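Local coordinates for protein sulfoquinovosidase (Escherichia coli, PDB 5AEG) that hydrolyses the glycosidic bond of sulfoquinovosyl diacylglycerides and simpler sulfoquinovosides, releasing sulfoquinovose for use as a source of carbon and sulfur, at residues L259-G264 with T536-R541; D472-W477 with G507-F512; M514-E519 with G543-F548. One frame throughout, in Å; residues are numbered along the deposited sequence.

In the fold
From the N terminus, a large beta-rich region precedes the TIM barrel, whose first strand, 257-260, opens contact 1. The chain then runs through most of the barrel before contact 2 closes a short loop between 472-477 and 507-512, which follow the sixth and seventh strands; contact 2 is therefore nested inside the span of contact 1. Contact 3 opens next at 514-519. Contact 1 closes at 536-541, just past the eighth strand, and contact 3 closes only afterwards at 543-548, so these two cross, whereas contacts 2 and 3 follow in series. Together they tie the loops after strands six, seven and eight to one another and back to strand one.

Contact 1: residues L259-G264 with T536-R541; sequences LGIQGG and THEGNR
Gly260 and Thr536 meet where the first and last strands of the TIM barrel, 257-260 and 534-536, run side by side, and the chains leaving them stay joined through Gln262 and Glu538. Three direct hydrogen bonds cross the contact. Gly260 N donates a hydrogen bond to Thr536 OG1 at 2.8 Å, nearly straight. Gln262 NE2 donates to Glu538 OE1 at 3.0 Å, reaching it from 39° above the carboxylate plane; amide and carboxylate are turned 59° against each other. The other oxygen, Glu538 OE2, takes a weak bond from Gln262 N at 3.2 Å. Glu538 reaches across because CG lies anti to its carbonyl carbon and the chain is extended beyond it, with CG resting against Gly260 O.

Water adds further links. One water bonds to Thr536 OG1 and donates to Gly260 O, 2.7 Å away. A second donates to Gly260 O and Glu538 OE2, and a third joins Gln262 NE2 to Gly539 O.

Steric fit explains the glycine: a CB on Gly260 would stand about 2.5 Å from Thr536 O, a clash.

The contact also borders the substrate site. Gln262 OE1 accepts from Gln288, which binds the sulfoquinovosyl lipid, so Gln262 probably helps to position it from the second shell. His537, another substrate-binding residue, whose CB points away from 259-264, packs its ring edge-to-face with those of Tyr508 and Trp286. Its ND1 accepts from Gly539 N at 3.0 Å, with the donor tilted 32° from the ring plane.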
loop_
_atom_site.group_PDB
_atom_site.type_symbol
_atom_site.label_atom_id
_atom_site.label_comp_id
_atom_site.label_asym_id
_atom_site.label_seq_id
_atom_site.Cartn_x
_atom_site.Cartn_y
_atom_site.Cartn_z
ATOM N N LEU A 259 -5.640 -1.832 20.537
ATOM C CA LEU A 259 -6.519 -2.994 20.594
ATOM C C LEU A 259 -7.725 -2.764 19.734
ATOM O O LEU A 259 -8.420 -1.744 19.904
ATOM C CB LEU A 259 -6.981 -3.258 22.018
ATOM C CG LEU A 259 -5.917 -3.553 23.020
ATOM C CD1 LEU A 259 -6.497 -3.479 24.431
ATOM C CD2 LEU A 259 -5.295 -4.902 22.826
ATOM N N GLY A 260 -7.987 -3.681 18.786
ATOM C CA GLY A 260 -9.190 -3.628 17.875
ATOM C C GLY A 260 -10.292 -4.279 18.642
ATOM O O GLY A 260 -10.228 -5.457 18.996
ATOM N N ILE A 261 -11.271 -3.440 18.985
ATOM C CA ILE A 261 -12.428 -3.862 19.769
ATOM C C ILE A 261 -13.725 -3.323 19.119
ATOM O O ILE A 261 -13.741 -2.236 18.645
ATOM C CB ILE A 261 -12.328 -3.394 21.206
ATOM C CG1 ILE A 261 -10.962 -3.784 21.859
ATOM C CG2 ILE A 261 -13.512 -3.963 22.006
ATOM C CD1 ILE A 261 -10.669 -3.114 23.200
ATOM N N GLN A 262 -14.774 -4.141 19.118
ATOM C CA GLN A 262 -16.113 -3.687 18.762
ATOM C C GLN A 262 -17.054 -4.086 19.923
ATOM O O GLN A 262 -16.706 -4.902 20.767
ATOM C CB GLN A 262 -16.532 -4.357 17.467
ATOM C CG GLN A 262 -15.622 -4.033 16.289
ATOM C CD GLN A 262 -15.998 -4.732 14.992
ATOM O OE1 GLN A 262 -16.611 -4.122 14.101
ATOM N NE2 GLN A 262 -15.587 -5.944 14.843
ATOM N N GLY A 263 -18.226 -3.492 19.928
ATOM C CA GLY A 263 -19.266 -3.885 20.868
ATOM C C GLY A 263 -19.616 -2.900 21.957
ATOM O O GLY A 263 -20.403 -3.263 22.889
ATOM N N GLY A 264 -19.032 -1.713 21.884
ATOM C CA GLY A 264 -19.385 -0.572 22.664
ATOM C C GLY A 264 -18.439 -0.229 23.842
ATOM O O GLY A 264 -17.405 -0.855 24.051
ATOM N N THR A 536 -4.359 -4.689 16.476
ATOM C CA THR A 536 -5.118 -5.869 16.224
ATOM C C THR A 536 -6.435 -5.611 15.478
ATOM O O THR A 536 -6.835 -4.435 15.230
ATOM C CB THR A 536 -5.395 -6.616 17.543
ATOM O OG1 THR A 536 -6.445 -6.006 18.250
ATOM C CG2 THR A 536 -4.161 -6.702 18.444
ATOM N N HIS A 537 -7.014 -6.691 15.020
ATOM C CA HIS A 537 -8.312 -6.653 14.325
ATOM C C HIS A 537 -9.108 -7.866 14.752
ATOM O O HIS A 537 -8.576 -8.974 14.804
ATOM C CB HIS A 537 -8.137 -6.724 12.788
ATOM C CG HIS A 537 -9.273 -6.097 12.012
ATOM N ND1 HIS A 537 -10.605 -6.397 12.221
ATOM C CD2 HIS A 537 -9.271 -5.172 10.998
ATOM C CE1 HIS A 537 -11.372 -5.720 11.400
ATOM N NE2 HIS A 537 -10.591 -4.944 10.660
ATOM N N GLU A 538 -10.400 -7.686 15.056
ATOM C CA GLU A 538 -11.208 -8.885 15.324
ATOM C C GLU A 538 -11.464 -9.788 14.126
ATOM O O GLU A 538 -11.692 -10.993 14.272
ATOM C CB GLU A 538 -12.531 -8.505 15.969
ATOM C CG GLU A 538 -12.365 -7.824 17.334
ATOM C CD GLU A 538 -13.723 -7.496 18.018
ATOM O OE1 GLU A 538 -14.769 -7.487 17.322
ATOM O OE2 GLU A 538 -13.714 -7.196 19.268
ATOM N N GLY A 539 -11.309 -9.259 12.916
ATOM C CA GLY A 539 -11.701 -9.961 11.663
ATOM C C GLY A 539 -13.178 -9.765 11.344
ATOM O O GLY A 539 -13.968 -9.300 12.188
ATOM N N ASN A 540 -13.595 -10.160 10.159
ATOM C CA ASN A 540 -14.998 -9.892 9.765
ATOM C C ASN A 540 -16.025 -10.735 10.521
ATOM O O ASN A 540 -17.192 -10.319 10.572
ATOM C CB ASN A 540 -15.268 -10.020 8.275
ATOM C CG ASN A 540 -14.922 -11.368 7.726
ATOM O OD1 ASN A 540 -13.780 -11.743 7.753
ATOM N ND2 ASN A 540 -15.921 -12.165 7.318
ATOM N N ARG A 541 -15.599 -11.866 11.043
ATOM C CA ARG A 541 -16.442 -12.848 11.888
ATOM C C ARG A 541 -15.766 -13.085 13.225
ATOM O O ARG A 541 -15.048 -14.104 13.427
ATOM C CB ARG A 541 -16.671 -14.154 11.171
ATOM C CG ARG A 541 -17.610 -14.078 9.946
ATOM C CD ARG A 541 -17.718 -15.483 9.304
ATOM N NE ARG A 541 -18.408 -15.409 8.009
ATOM C CZ ARG A 541 -18.440 -16.356 7.067
ATOM N NH1 ARG A 541 -17.762 -17.490 7.185
ATOM N NH2 ARG A 541 -19.127 -16.125 5.949
HETATM O O HOH W 1 -8.696 -7.351 17.809
HETATM O O HOH W 2 -11.587 -7.457 20.753
HETATM O O HOH W 3 -16.016 -7.411 12.415
HETATM O O HOH W 4 -15.282 -7.167 21.144
#

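Contact 2: residues D472-W477 with G507-F512; sequences DQNVDW and GYTTLF. With CA (calcium ion), chain D.
Thr509 lies against Asp472, Gln473 and Asn474 at a single beta bridge, formed where the loops following the sixth and seventh strands of the TIM barrel meet beside the active site. The bridge pairs Asn474 with Thr509: Thr509 N donates to Gln473 O at 2.8 Å, almost straight, and Val475 N donates to Thr509 O at 3.2 Å. Gln473 O is gripped twice, since Tyr508 N also reaches it at 2.9 Å.

Followed outward, the Thr509 side chain starts at CB, 3.6 Å from Asn474 OD1 and equally close to Gln473 O. CG2 meets the same Asn474 OD1 at 3.8 Å, the two side chains crossing obliquely. OG1, anti to the carbonyl carbon (chi1 -56°), sits 3.4 Å from Asp472 CB, and the side chains of Thr509 and Asp472 lie alongside each other, pointing the same way. At the tip, OG1 shares a hydrogen-bonded water with Asn474 OD1.

Flanking atoms close the contact. Val475, centre of an inverse gamma turn, lays CG1 against the Gly507-Tyr508 backbone. Gly507 has a positive phi, and a CB there would clash with Asn474 O. The Tyr508 ring touches Asp472 CB and packs edge-to-face with His537 of the substrate site.

Asp472 is inferred to be the catalytic proton donor, and here it also holds a calcium ion with Gln153, Gly154 and Asp481. The ion lies 2.4 Å from both Asp472 O and Asp472 OD2, and at the same distance takes the water that Thr509 OG1 and Asn474 OD1 share.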
loop_
_atom_site.group_PDB
_atom_site.type_symbol
_atom_site.label_atom_id
_atom_site.label_comp_id
_atom_site.label_asym_id
_atom_site.label_seq_id
_atom_site.Cartn_x
_atom_site.Cartn_y
_atom_site.Cartn_z
ATOM N N ASP A 472 -6.587 -6.573 3.702
ATOM C CA ASP A 472 -7.229 -7.892 4.083
ATOM C C ASP A 472 -6.326 -9.014 3.745
ATOM O O ASP A 472 -6.215 -9.379 2.607
ATOM C CB ASP A 472 -8.582 -8.146 3.363
ATOM C CG ASP A 472 -8.492 -8.027 1.749
ATOM O OD1 ASP A 472 -8.262 -6.804 1.423
ATOM O OD2 ASP A 472 -8.592 -9.030 0.837
ATOM N N GLN A 473 -5.645 -9.590 4.771
ATOM C CA GLN A 473 -5.082 -10.909 4.626
ATOM C C GLN A 473 -6.123 -11.949 5.103
ATOM O O GLN A 473 -6.944 -11.664 5.952
ATOM C CB GLN A 473 -3.824 -11.114 5.557
ATOM C CG GLN A 473 -2.586 -10.513 4.916
ATOM C CD GLN A 473 -2.600 -9.020 4.991
ATOM O OE1 GLN A 473 -2.597 -8.460 6.081
ATOM N NE2 GLN A 473 -2.655 -8.346 3.837
ATOM N N ASN A 474 -6.065 -13.118 4.524
ATOM C CA ASN A 474 -6.750 -14.246 5.092
ATOM C C ASN A 474 -6.217 -14.530 6.497
ATOM O O ASN A 474 -5.024 -14.333 6.760
ATOM C CB ASN A 474 -6.544 -15.486 4.247
ATOM C CG ASN A 474 -7.311 -15.443 2.870
ATOM O OD1 ASN A 474 -8.135 -14.572 2.612
ATOM N ND2 ASN A 474 -6.973 -16.367 1.991
ATOM N N VAL A 475 -7.045 -15.180 7.312
ATOM C CA VAL A 475 -6.573 -15.755 8.591
ATOM C C VAL A 475 -5.950 -17.118 8.340
ATOM O O VAL A 475 -6.361 -18.124 8.922
ATOM C CB VAL A 475 -7.708 -15.757 9.652
ATOM C CG1 VAL A 475 -8.080 -14.321 10.003
ATOM C CG2 VAL A 475 -8.940 -16.579 9.271
ATOM N N ASP A 476 -4.941 -17.165 7.453
ATOM C CA ASP A 476 -4.311 -18.404 7.015
ATOM C C ASP A 476 -2.852 -18.187 6.894
ATOM O O ASP A 476 -2.336 -17.071 7.202
ATOM C CB ASP A 476 -4.981 -19.064 5.775
ATOM C CG ASP A 476 -4.660 -18.399 4.426
ATOM O OD1 ASP A 476 -3.691 -17.571 4.275
ATOM O OD2 ASP A 476 -5.392 -18.741 3.468
ATOM N N TRP A 477 -2.172 -19.259 6.529
ATOM C CA TRP A 477 -0.718 -19.294 6.380
ATOM C C TRP A 477 -0.300 -19.303 4.908
ATOM O O TRP A 477 0.850 -19.705 4.556
ATOM C CB TRP A 477 -0.173 -20.562 7.078
ATOM C CG TRP A 477 -0.575 -20.716 8.563
ATOM C CD1 TRP A 477 -1.665 -21.362 9.070
ATOM C CD2 TRP A 477 0.169 -20.229 9.713
ATOM N NE1 TRP A 477 -1.660 -21.289 10.433
ATOM C CE2 TRP A 477 -0.531 -20.654 10.864
ATOM C CE3 TRP A 477 1.386 -19.545 9.862
ATOM C CZ2 TRP A 477 -0.080 -20.394 12.183
ATOM C CZ3 TRP A 477 1.838 -19.257 11.163
ATOM C CH2 TRP A 477 1.104 -19.704 12.324
ATOM N N GLY A 507 -4.401 -11.120 10.934
ATOM C CA GLY A 507 -5.112 -11.080 9.595
ATOM C C GLY A 507 -6.581 -10.746 9.804
ATOM O O GLY A 507 -7.013 -10.391 10.931
ATOM N N TYR A 508 -7.345 -10.831 8.725
ATOM C CA TYR A 508 -8.686 -10.269 8.694
ATOM C C TYR A 508 -9.772 -11.263 8.149
ATOM O O TYR A 508 -10.816 -11.529 8.795
ATOM C CB TYR A 508 -8.690 -9.006 7.886
ATOM C CG TYR A 508 -10.095 -8.457 7.649
ATOM C CD1 TYR A 508 -10.757 -7.741 8.652
ATOM C CD2 TYR A 508 -10.743 -8.662 6.438
ATOM C CE1 TYR A 508 -12.041 -7.224 8.452
ATOM C CE2 TYR A 508 -12.018 -8.153 6.234
ATOM C CZ TYR A 508 -12.645 -7.447 7.247
ATOM O OH TYR A 508 -13.905 -6.941 7.078
ATOM N N THR A 509 -9.571 -11.728 6.935
ATOM C CA THR A 509 -10.623 -12.350 6.122
ATOM C C THR A 509 -10.943 -13.744 6.643
ATOM O O THR A 509 -10.113 -14.660 6.660
ATOM C CB THR A 509 -10.258 -12.447 4.638
ATOM O OG1 THR A 509 -9.937 -11.156 4.093
ATOM C CG2 THR A 509 -11.412 -13.070 3.861
ATOM N N THR A 510 -12.184 -13.873 7.107
ATOM C CA THR A 510 -12.638 -15.007 7.836
ATOM C C THR A 510 -13.890 -15.541 7.046
ATOM O O THR A 510 -15.006 -15.147 7.308
ATOM C CB THR A 510 -13.028 -14.562 9.238
ATOM O OG1 THR A 510 -12.013 -13.747 9.839
ATOM C CG2 THR A 510 -13.303 -15.739 10.106
ATOM N N LEU A 511 -13.670 -16.390 6.088
ATOM C CA LEU A 511 -14.679 -16.865 5.150
ATOM C C LEU A 511 -14.333 -18.271 4.794
ATOM O O LEU A 511 -13.218 -18.707 5.036
ATOM C CB LEU A 511 -14.606 -16.056 3.863
ATOM C CG LEU A 511 -14.987 -14.604 3.943
ATOM C CD1 LEU A 511 -14.737 -13.949 2.558
ATOM C CD2 LEU A 511 -16.414 -14.326 4.432
ATOM N N PHE A 512 -15.321 -19.015 4.272
ATOM C CA PHE A 512 -15.084 -20.365 3.748
ATOM C C PHE A 512 -14.440 -21.259 4.771
ATOM O O PHE A 512 -13.490 -21.987 4.448
ATOM C CB PHE A 512 -14.235 -20.316 2.435
ATOM C CG PHE A 512 -14.768 -19.376 1.426
ATOM C CD1 PHE A 512 -16.064 -19.542 0.928
ATOM C CD2 PHE A 512 -14.018 -18.311 0.968
ATOM C CE1 PHE A 512 -16.603 -18.647 0.008
ATOM C CE2 PHE A 512 -14.560 -17.410 0.067
ATOM C CZ PHE A 512 -15.827 -17.586 -0.447
HETATM CA CA CA D . -6.828 -10.652 0.670
HETATM O O HOH W 5 -8.217 -11.903 2.155
#

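Contact 3: residues M514-E519 with G543-F548; sequences MKRSKE and GDNWQF
Arg516 sets its CG anti to the backbone N (chi1 -168°) from a CB that points toward 543-548 and lies against Asn545 OD1; CD comes to Trp546 O, and a bend at chi3 (-69°) turns NE aside. Trp546 CG, anti to its own N (chi1 -164°), comes against Lys518 CA, and Lys518 lies over one face of the indole. The guanidinium tip then has NH1 in position for two oxygens, both in its plane: Trp546 O at 2.8 Å and Gln547 OE1 at 3.0 Å. Gln547 OE1 is met from above its amide plane, with amide and guanidinium nearly perpendicular. Asn545 CB lies over one guanidinium face.

The backbone of Arg516 is held on both sides of its CA. Its N donates to Asn545 OD1 at 2.9 Å, and its O accepts from Trp546 N at 3.0 Å, while a water links the same O to Asp544 O. Lys518 and the indole point the same way, and Lys518 CB makes a CH-pi contact 3.7 Å from the centroid of the Trp546 five-membered ring. Lys515 CB touches Asp544 O at 3.3 Å.

This buried arginine is also bonded from NE to Gly506 O and from NH2 to Gly507 O and His537 O, joining the loops after the seventh and eighth strands. A methionine here would probably leave these carbonyls, Trp546 O and Gln547 OE1 without the guanidinium donors and so weaken the tie to the loop that carries His537.

Ser517 is the N-cap of helix 518-528, which follows the seventh strand, 501-505; segment 543-548 lies between the eighth strand, 534-536, and helix 552-567. Trp546 joins the two helices, touching Leu521 on the first and donating from NE1 to Thr554 on the second, where Lys518 NZ pairs with Glu553.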
loop_
_atom_site.group_PDB
_atom_site.type_symbol
_atom_site.label_atom_id
_atom_site.label_comp_id
_atom_site.label_asym_id
_atom_site.label_seq_id
_atom_site.Cartn_x
_atom_site.Cartn_y
_atom_site.Cartn_z
ATOM N N MET A 514 -12.194 -20.585 6.884
ATOM C CA MET A 514 -10.943 -20.131 7.450
ATOM C C MET A 514 -11.300 -19.535 8.809
ATOM O O MET A 514 -12.243 -18.777 8.918
ATOM C CB MET A 514 -10.313 -19.037 6.571
ATOM C CG MET A 514 -9.773 -19.548 5.301
ATOM S SD MET A 514 -8.977 -18.273 4.259
ATOM C CE MET A 514 -10.223 -17.025 4.081
ATOM N N LYS A 515 -10.547 -19.863 9.855
ATOM C CA LYS A 515 -10.714 -19.257 11.175
ATOM C C LYS A 515 -9.315 -19.083 11.775
ATOM O O LYS A 515 -8.454 -19.945 11.647
ATOM C CB LYS A 515 -11.480 -20.233 12.040
ATOM C CG LYS A 515 -12.866 -20.677 11.508
ATOM C CD LYS A 515 -13.465 -21.646 12.562
ATOM C CE LYS A 515 -14.966 -21.807 12.447
ATOM N NZ LYS A 515 -15.405 -21.785 11.045
ATOM N N ARG A 516 -9.118 -18.004 12.485
ATOM C CA ARG A 516 -7.800 -17.646 13.026
ATOM C C ARG A 516 -7.469 -18.477 14.248
ATOM O O ARG A 516 -8.202 -18.415 15.220
ATOM C CB ARG A 516 -7.779 -16.224 13.486
ATOM C CG ARG A 516 -6.370 -15.723 13.777
ATOM C CD ARG A 516 -6.414 -14.432 14.550
ATOM N NE ARG A 516 -6.918 -13.259 13.771
ATOM C CZ ARG A 516 -7.793 -12.404 14.178
ATOM N NH1 ARG A 516 -8.309 -12.473 15.423
ATOM N NH2 ARG A 516 -8.106 -11.382 13.411
ATOM N N SER A 517 -6.412 -19.253 14.161
ATOM C CA SER A 517 -5.920 -20.028 15.344
ATOM C C SER A 517 -5.168 -19.100 16.325
ATOM O O SER A 517 -4.675 -17.962 16.002
ATOM C CB SER A 517 -5.032 -21.170 14.858
ATOM O OG SER A 517 -3.838 -20.664 14.296
ATOM N N LYS A 518 -5.072 -19.603 17.547
ATOM C CA LYS A 518 -4.152 -19.009 18.497
ATOM C C LYS A 518 -2.735 -18.954 17.957
ATOM O O LYS A 518 -2.083 -17.917 18.117
ATOM C CB LYS A 518 -4.147 -19.843 19.774
ATOM C CG LYS A 518 -3.232 -19.340 20.885
ATOM C CD LYS A 518 -3.599 -20.138 22.153
ATOM C CE LYS A 518 -2.475 -20.097 23.183
ATOM N NZ LYS A 518 -2.889 -20.949 24.400
ATOM N N GLU A 519 -2.261 -20.027 17.369
ATOM C CA GLU A 519 -0.919 -20.073 16.845
ATOM C C GLU A 519 -0.703 -18.951 15.802
ATOM O O GLU A 519 0.320 -18.274 15.847
ATOM C CB GLU A 519 -0.600 -21.420 16.230
ATOM C CG GLU A 519 0.822 -21.574 15.745
ATOM C CD GLU A 519 1.049 -22.781 14.901
ATOM O OE1 GLU A 519 0.159 -23.589 14.812
ATOM O OE2 GLU A 519 2.169 -22.965 14.363
ATOM N N GLY A 543 -16.420 -13.909 16.238
ATOM C CA GLY A 543 -16.652 -15.179 16.991
ATOM C C GLY A 543 -15.985 -16.383 16.465
ATOM O O GLY A 543 -15.864 -17.356 17.190
ATOM N N ASP A 544 -15.493 -16.381 15.225
ATOM C CA ASP A 544 -14.807 -17.520 14.677
ATOM C C ASP A 544 -13.304 -17.470 14.892
ATOM O O ASP A 544 -12.621 -18.399 14.567
ATOM C CB ASP A 544 -15.014 -17.631 13.168
ATOM C CG ASP A 544 -16.453 -18.067 12.792
ATOM O OD1 ASP A 544 -17.200 -18.451 13.700
ATOM O OD2 ASP A 544 -16.784 -18.008 11.606
ATOM N N ASN A 545 -12.794 -16.364 15.372
ATOM C CA ASN A 545 -11.344 -16.181 15.441
ATOM C C ASN A 545 -10.875 -16.123 16.893
ATOM O O ASN A 545 -11.518 -15.497 17.737
ATOM C CB ASN A 545 -11.046 -14.790 14.780
ATOM C CG ASN A 545 -11.208 -14.806 13.248
ATOM O OD1 ASN A 545 -11.068 -15.824 12.590
ATOM N ND2 ASN A 545 -11.483 -13.663 12.703
ATOM N N TRP A 546 -9.673 -16.605 17.106
ATOM C CA TRP A 546 -8.953 -16.404 18.393
ATOM C C TRP A 546 -8.547 -14.953 18.509
ATOM O O TRP A 546 -8.056 -14.363 17.516
ATOM C CB TRP A 546 -7.741 -17.324 18.453
ATOM C CG TRP A 546 -7.204 -17.466 19.806
ATOM C CD1 TRP A 546 -6.239 -16.738 20.437
ATOM C CD2 TRP A 546 -7.716 -18.384 20.769
ATOM N NE1 TRP A 546 -6.062 -17.196 21.745
ATOM C CE2 TRP A 546 -6.972 -18.212 21.966
ATOM C CE3 TRP A 546 -8.714 -19.348 20.712
ATOM C CZ2 TRP A 546 -7.217 -18.984 23.124
ATOM C CZ3 TRP A 546 -8.961 -20.152 21.890
ATOM C CH2 TRP A 546 -8.231 -19.924 23.061
ATOM N N GLN A 547 -8.843 -14.346 19.652
ATOM C CA GLN A 547 -8.548 -12.965 19.895
ATOM C C GLN A 547 -7.491 -12.722 20.927
ATOM O O GLN A 547 -7.067 -13.654 21.625
ATOM C CB GLN A 547 -9.832 -12.240 20.317
ATOM C CG GLN A 547 -11.013 -12.443 19.367
ATOM C CD GLN A 547 -10.818 -11.885 17.924
ATOM O OE1 GLN A 547 -9.866 -11.125 17.608
ATOM N NE2 GLN A 547 -11.793 -12.209 17.059
ATOM N N PHE A 548 -7.067 -11.454 21.032
ATOM C CA PHE A 548 -5.927 -11.066 21.924
ATOM C C PHE A 548 -6.111 -11.456 23.412
ATOM O O PHE A 548 -5.147 -11.534 24.153
ATOM C CB PHE A 548 -5.590 -9.607 21.774
ATOM C CG PHE A 548 -6.674 -8.640 22.137
ATOM C CD1 PHE A 548 -7.068 -8.471 23.466
ATOM C CD2 PHE A 548 -7.262 -7.824 21.147
ATOM C CE1 PHE A 548 -8.047 -7.542 23.817
ATOM C CE2 PHE A 548 -8.244 -6.912 21.479
ATOM C CZ PHE A 548 -8.620 -6.729 22.806
HETATM O O HOH W 6 -10.564 -20.051 15.770
#